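Side-chain contacts in decapping protein involved in mRNA degradation-Dcp1p (Saccharomyces cerevisiae, PDB 1Q67), which forms the decapping complex with DCP2 that removes the 7-methylguanine cap from mRNA, committing the transcript to 5' to 3' decay: residues Ile144-Arg147 and Ile148-Asp151; Ile218-Leu221 and Leu222-Pro226. One frame throughout, in Å; residues are numbered along the deposited sequence.

Contact 1. Residues Ile144-Arg147 and Ile148-Asp151; sequences ILNR and INPD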
loop_
_atom_site.group_PDB
_atom_site.type_symbol
_atom_site.label_atom_id
_atom_site.label_comp_id
_atom_site.label_asym_id
_atom_site.label_seq_id
_atom_site.Cartn_x
_atom_site.Cartn_y
_atom_site.Cartn_z
ATOM N N ILE B 144 -0.209 8.438 8.004
ATOM C CA ILE B 144 -0.758 7.271 7.345
ATOM C C ILE B 144 -0.610 6.142 8.362
ATOM O O ILE B 144 0.496 5.857 8.838
ATOM C CB ILE B 144 -0.000 6.913 6.065
ATOM C CG1 ILE B 144 -0.219 8.004 5.007
ATOM C CG2 ILE B 144 -0.507 5.577 5.533
ATOM C CD1 ILE B 144 0.607 7.810 3.761
ATOM N N LEU B 145 -1.732 5.520 8.709
ATOM C CA LEU B 145 -1.732 4.440 9.689
ATOM C C LEU B 145 -1.929 3.111 8.981
ATOM O O LEU B 145 -3.012 2.849 8.465
ATOM C CB LEU B 145 -2.868 4.653 10.694
ATOM C CG LEU B 145 -2.907 5.993 11.444
ATOM C CD1 LEU B 145 -4.336 6.380 11.759
ATOM C CD2 LEU B 145 -2.092 5.894 12.709
ATOM N N ASN B 146 -0.894 2.275 8.942
ATOM C CA ASN B 146 -1.023 0.970 8.286
ATOM C C ASN B 146 -2.148 0.151 8.900
ATOM O O ASN B 146 -2.299 0.112 10.120
ATOM C CB ASN B 146 0.287 0.183 8.363
ATOM C CG ASN B 146 1.319 0.691 7.380
ATOM O OD1 ASN B 146 1.049 1.622 6.617
ATOM N ND2 ASN B 146 2.505 0.087 7.385
ATOM N N ARG B 147 -2.935 -0.488 8.039
ATOM C CA ARG B 147 -4.070 -1.311 8.452
ATOM C C ARG B 147 -3.680 -2.758 8.707
ATOM O O ARG B 147 -4.228 -3.410 9.593
ATOM C CB ARG B 147 -5.146 -1.316 7.365
ATOM C CG ARG B 147 -6.005 -0.071 7.259
ATOM C CD ARG B 147 -6.808 -0.122 5.962
ATOM N NE ARG B 147 -7.832 0.913 5.894
ATOM C CZ ARG B 147 -8.978 0.865 6.562
ATOM N NH1 ARG B 147 -9.240 -0.177 7.342
ATOM N NH2 ARG B 147 -9.853 1.860 6.460
ATOM N N ILE B 148 -2.742 -3.255 7.912
ATOM C CA ILE B 148 -2.305 -4.643 8.006
ATOM C C ILE B 148 -1.217 -4.896 9.045
ATOM O O ILE B 148 -1.012 -6.036 9.459
ATOM C CB ILE B 148 -1.850 -5.144 6.617
ATOM C CG1 ILE B 148 -2.893 -4.746 5.567
ATOM C CG2 ILE B 148 -1.697 -6.660 6.627
ATOM C CD1 ILE B 148 -4.320 -5.195 5.889
ATOM N N ASN B 149 -0.507 -3.844 9.448
ATOM C CA ASN B 149 0.516 -3.957 10.486
ATOM C C ASN B 149 0.503 -2.648 11.265
ATOM O O ASN B 149 -0.179 -1.703 10.878
ATOM C CB ASN B 149 1.907 -4.261 9.908
ATOM C CG ASN B 149 2.387 -3.223 8.915
ATOM O OD1 ASN B 149 2.292 -2.019 9.155
ATOM N ND2 ASN B 149 2.931 -3.690 7.795
ATOM N N PRO B 150 1.249 -2.568 12.376
ATOM C CA PRO B 150 1.258 -1.335 13.171
ATOM C C PRO B 150 2.196 -0.193 12.778
ATOM O O PRO B 150 2.557 0.620 13.629
ATOM C CB PRO B 150 1.565 -1.855 14.571
ATOM C CG PRO B 150 2.560 -2.924 14.284
ATOM C CD PRO B 150 1.947 -3.653 13.091
ATOM N N ASP B 151 2.592 -0.109 11.513
ATOM C CA ASP B 151 3.490 0.973 11.111
ATOM C C ASP B 151 2.767 2.279 10.770
ATOM O O ASP B 151 1.667 2.263 10.224
ATOM C CB ASP B 151 4.338 0.547 9.908
ATOM C CG ASP B 151 5.268 -0.617 10.223
ATOM O OD1 ASP B 151 5.448 -0.930 11.425
ATOM O OD2 ASP B 151 5.825 -1.208 9.262
#

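Contact 2. Residues Ile218-Leu221 and Leu222-Pro226; sequences IKYL and LENEP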
loop_
_atom_site.group_PDB
_atom_site.type_symbol
_atom_site.label_atom_id
_atom_site.label_comp_id
_atom_site.label_asym_id
_atom_site.label_seq_id
_atom_site.Cartn_x
_atom_site.Cartn_y
_atom_site.Cartn_z
ATOM N N ILE B 218 -4.339 20.766 1.473
ATOM C CA ILE B 218 -2.932 21.035 1.727
ATOM C C ILE B 218 -2.501 22.365 1.114
ATOM O O ILE B 218 -1.746 23.126 1.721
ATOM C CB ILE B 218 -2.035 19.912 1.183
ATOM C CG1 ILE B 218 -2.362 18.597 1.904
ATOM C CG2 ILE B 218 -0.567 20.280 1.394
ATOM C CD1 ILE B 218 -1.686 17.384 1.300
ATOM N N LYS B 219 -2.986 22.628 -0.093
ATOM C CA LYS B 219 -2.695 23.863 -0.803
ATOM C C LYS B 219 -3.145 25.021 0.078
ATOM O O LYS B 219 -2.407 25.981 0.287
ATOM C CB LYS B 219 -3.467 23.878 -2.125
ATOM C CG LYS B 219 -3.298 25.122 -2.978
ATOM C CD LYS B 219 -1.940 25.171 -3.637
ATOM C CE LYS B 219 -1.881 26.299 -4.666
ATOM N NZ LYS B 219 -0.483 26.581 -5.120
ATOM N N TYR B 220 -4.358 24.909 0.611
ATOM C CA TYR B 220 -4.917 25.944 1.472
ATOM C C TYR B 220 -4.104 26.136 2.752
ATOM O O TYR B 220 -3.916 27.258 3.214
ATOM C CB TYR B 220 -6.363 25.600 1.852
ATOM C CG TYR B 220 -7.042 26.675 2.678
ATOM C CD1 TYR B 220 -7.730 27.728 2.064
ATOM C CD2 TYR B 220 -6.936 26.678 4.067
ATOM C CE1 TYR B 220 -8.285 28.755 2.816
ATOM C CE2 TYR B 220 -7.487 27.701 4.829
ATOM C CZ TYR B 220 -8.156 28.736 4.195
ATOM O OH TYR B 220 -8.675 29.760 4.947
ATOM N N LEU B 221 -3.645 25.041 3.345
ATOM C CA LEU B 221 -2.878 25.135 4.581
ATOM C C LEU B 221 -1.503 25.731 4.319
ATOM O O LEU B 221 -0.942 26.424 5.174
ATOM C CB LEU B 221 -2.733 23.755 5.231
ATOM C CG LEU B 221 -4.002 23.030 5.690
ATOM C CD1 LEU B 221 -3.602 21.635 6.170
ATOM C CD2 LEU B 221 -4.698 23.802 6.822
ATOM N N LEU B 222 -0.960 25.469 3.137
ATOM C CA LEU B 222 0.356 26.004 2.795
ATOM C C LEU B 222 0.332 27.495 2.435
ATOM O O LEU B 222 1.217 28.246 2.832
ATOM C CB LEU B 222 0.963 25.228 1.625
ATOM C CG LEU B 222 1.371 23.767 1.837
ATOM C CD1 LEU B 222 1.966 23.234 0.538
ATOM C CD2 LEU B 222 2.388 23.657 2.977
ATOM N N GLU B 223 -0.694 27.898 1.690
ATOM C CA GLU B 223 -0.875 29.269 1.204
ATOM C C GLU B 223 -1.436 30.286 2.186
ATOM O O GLU B 223 -1.448 31.478 1.894
ATOM C CB GLU B 223 -1.805 29.261 -0.014
ATOM C CG GLU B 223 -1.161 29.587 -1.336
ATOM C CD GLU B 223 -0.255 28.494 -1.827
ATOM O OE1 GLU B 223 0.653 28.105 -1.060
ATOM O OE2 GLU B 223 -0.445 28.032 -2.976
ATOM N N ASN B 224 -1.931 29.843 3.332
ATOM C CA ASN B 224 -2.490 30.798 4.274
ATOM C C ASN B 224 -1.721 30.899 5.571
ATOM O O ASN B 224 -0.812 30.111 5.838
ATOM C CB ASN B 224 -3.952 30.461 4.555
ATOM C CG ASN B 224 -4.846 30.767 3.375
ATOM O OD1 ASN B 224 -5.211 31.921 3.150
ATOM N ND2 ASN B 224 -5.179 29.745 2.596
ATOM N N GLU B 225 -2.099 31.894 6.365
ATOM C CA GLU B 225 -1.489 32.166 7.657
ATOM C C GLU B 225 -1.789 31.019 8.622
ATOM O O GLU B 225 -2.836 30.378 8.530
ATOM C CB GLU B 225 -2.069 33.469 8.210
ATOM C CG GLU B 225 -1.206 34.186 9.221
ATOM C CD GLU B 225 0.068 34.742 8.609
ATOM O OE1 GLU B 225 0.004 35.268 7.471
ATOM O OE2 GLU B 225 1.129 34.664 9.273
ATOM N N PRO B 226 -0.875 30.751 9.568
ATOM C CA PRO B 226 -1.095 29.671 10.528
ATOM C C PRO B 226 -2.433 29.827 11.224
ATOM O O PRO B 226 -2.782 30.917 11.676
ATOM C CB PRO B 226 0.068 29.833 11.499
ATOM C CG PRO B 226 1.136 30.378 10.635
ATOM C CD PRO B 226 0.417 31.407 9.816
HETATM O O HOH W 1 -2.279 27.587 7.128
#

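Contact 1. Residues Ile144-Arg147 and Ile148-Asp151
The amides of N146 and N149 run alongside one another from the same side of the turn, and N146 ND2 donates a hydrogen bond to N149 OD1 at 2.8 Å. The bond lands on a lone pair in the carbonyl plane of N149 and stays within the amide plane of N146, although the two amides are turned 54° against each other. The same oxygen takes a second bond from the backbone, D151 N to N149 OD1 at 3.0 Å, which closes an Asx turn. With chi1 at 58°, CG is tucked over the backbone of N149, which brings OD1 back into the loop, where both donors meet it. Backbone pairing adds N146 N to D151 O at 2.9 Å. This is the connection of a beta hairpin, where strand 140-146 turns back to run antiparallel as 152-157. N146 is also tied outside the turn, its OD1 accepting from Q62 N and its ND2 donating to E60 O, so both ends of this buried amide are engaged. D151 CB presses closely on N146 ND2 at 3.2 Å. R147 heads off the turn with an extended chain, and its NE bonds to P42 O; I148 and N149 pack against Y47 and W56 of the second subunit.

Contact 2. Residues Ile218-Leu221 and Leu222-Pro226
Y220 and N224 meet at the C-terminal end of helix 208-223, where the asparagine follows the last turn and folds back over it. N224 ND2 donates to Y220 O at 2.9 Å, nearly straight at 168° and on a lone pair in the carbonyl plane; N224 N adds a weak bond to the same oxygen. Regular helical bonds precede it, L222 N to I218 O at 2.8 Å and E223 N to K219 O at 2.9 Å. One charged pair lies along the outside: K219 NZ bridges to E223 OE2, though the carboxylate oxygen is crowded in the model and its exact place is doubtful. On the buried side, I218 CG2 lies 4.0 Å from L222 CD1. I218 also packs on V184 and I67, while L222 reaches N160 and M182, so this flank of the helix faces strands and helix 160-169. A water lies between L221 O, at 2.6 Å, and E225 O, linking the last helical turn to the loop. With CG anti to the backbone N (chi1 -176°), the Y220 ring stands off the flank of the helix and slants toward its C-terminal end, leaving N224 ND2 on its inner face, 3.2 Å above the ring plane and over its centre.

Going from the N terminus, contact 1 comes first: residues 144-151 close the short loop between strands 140-146 and 152-157, two neighbours in the four-stranded antiparallel sheet. The chain then passes through helices 160-169 and 171-176 and three strands of the five-stranded sheet before reaching helix 208-223. Contact 2 closes no loop between strands but spans the last turn of that helix and the residues after it. The two neither nest nor cross; the centres of contact 1 and contact 2 are about 27 Å apart, on opposite sides of the chain's centre. Contact 1 ties its hairpin to the 60-62 region and meets the second subunit, whereas contact 2 sets the helix end against helix 160-169 and strands of both sheets.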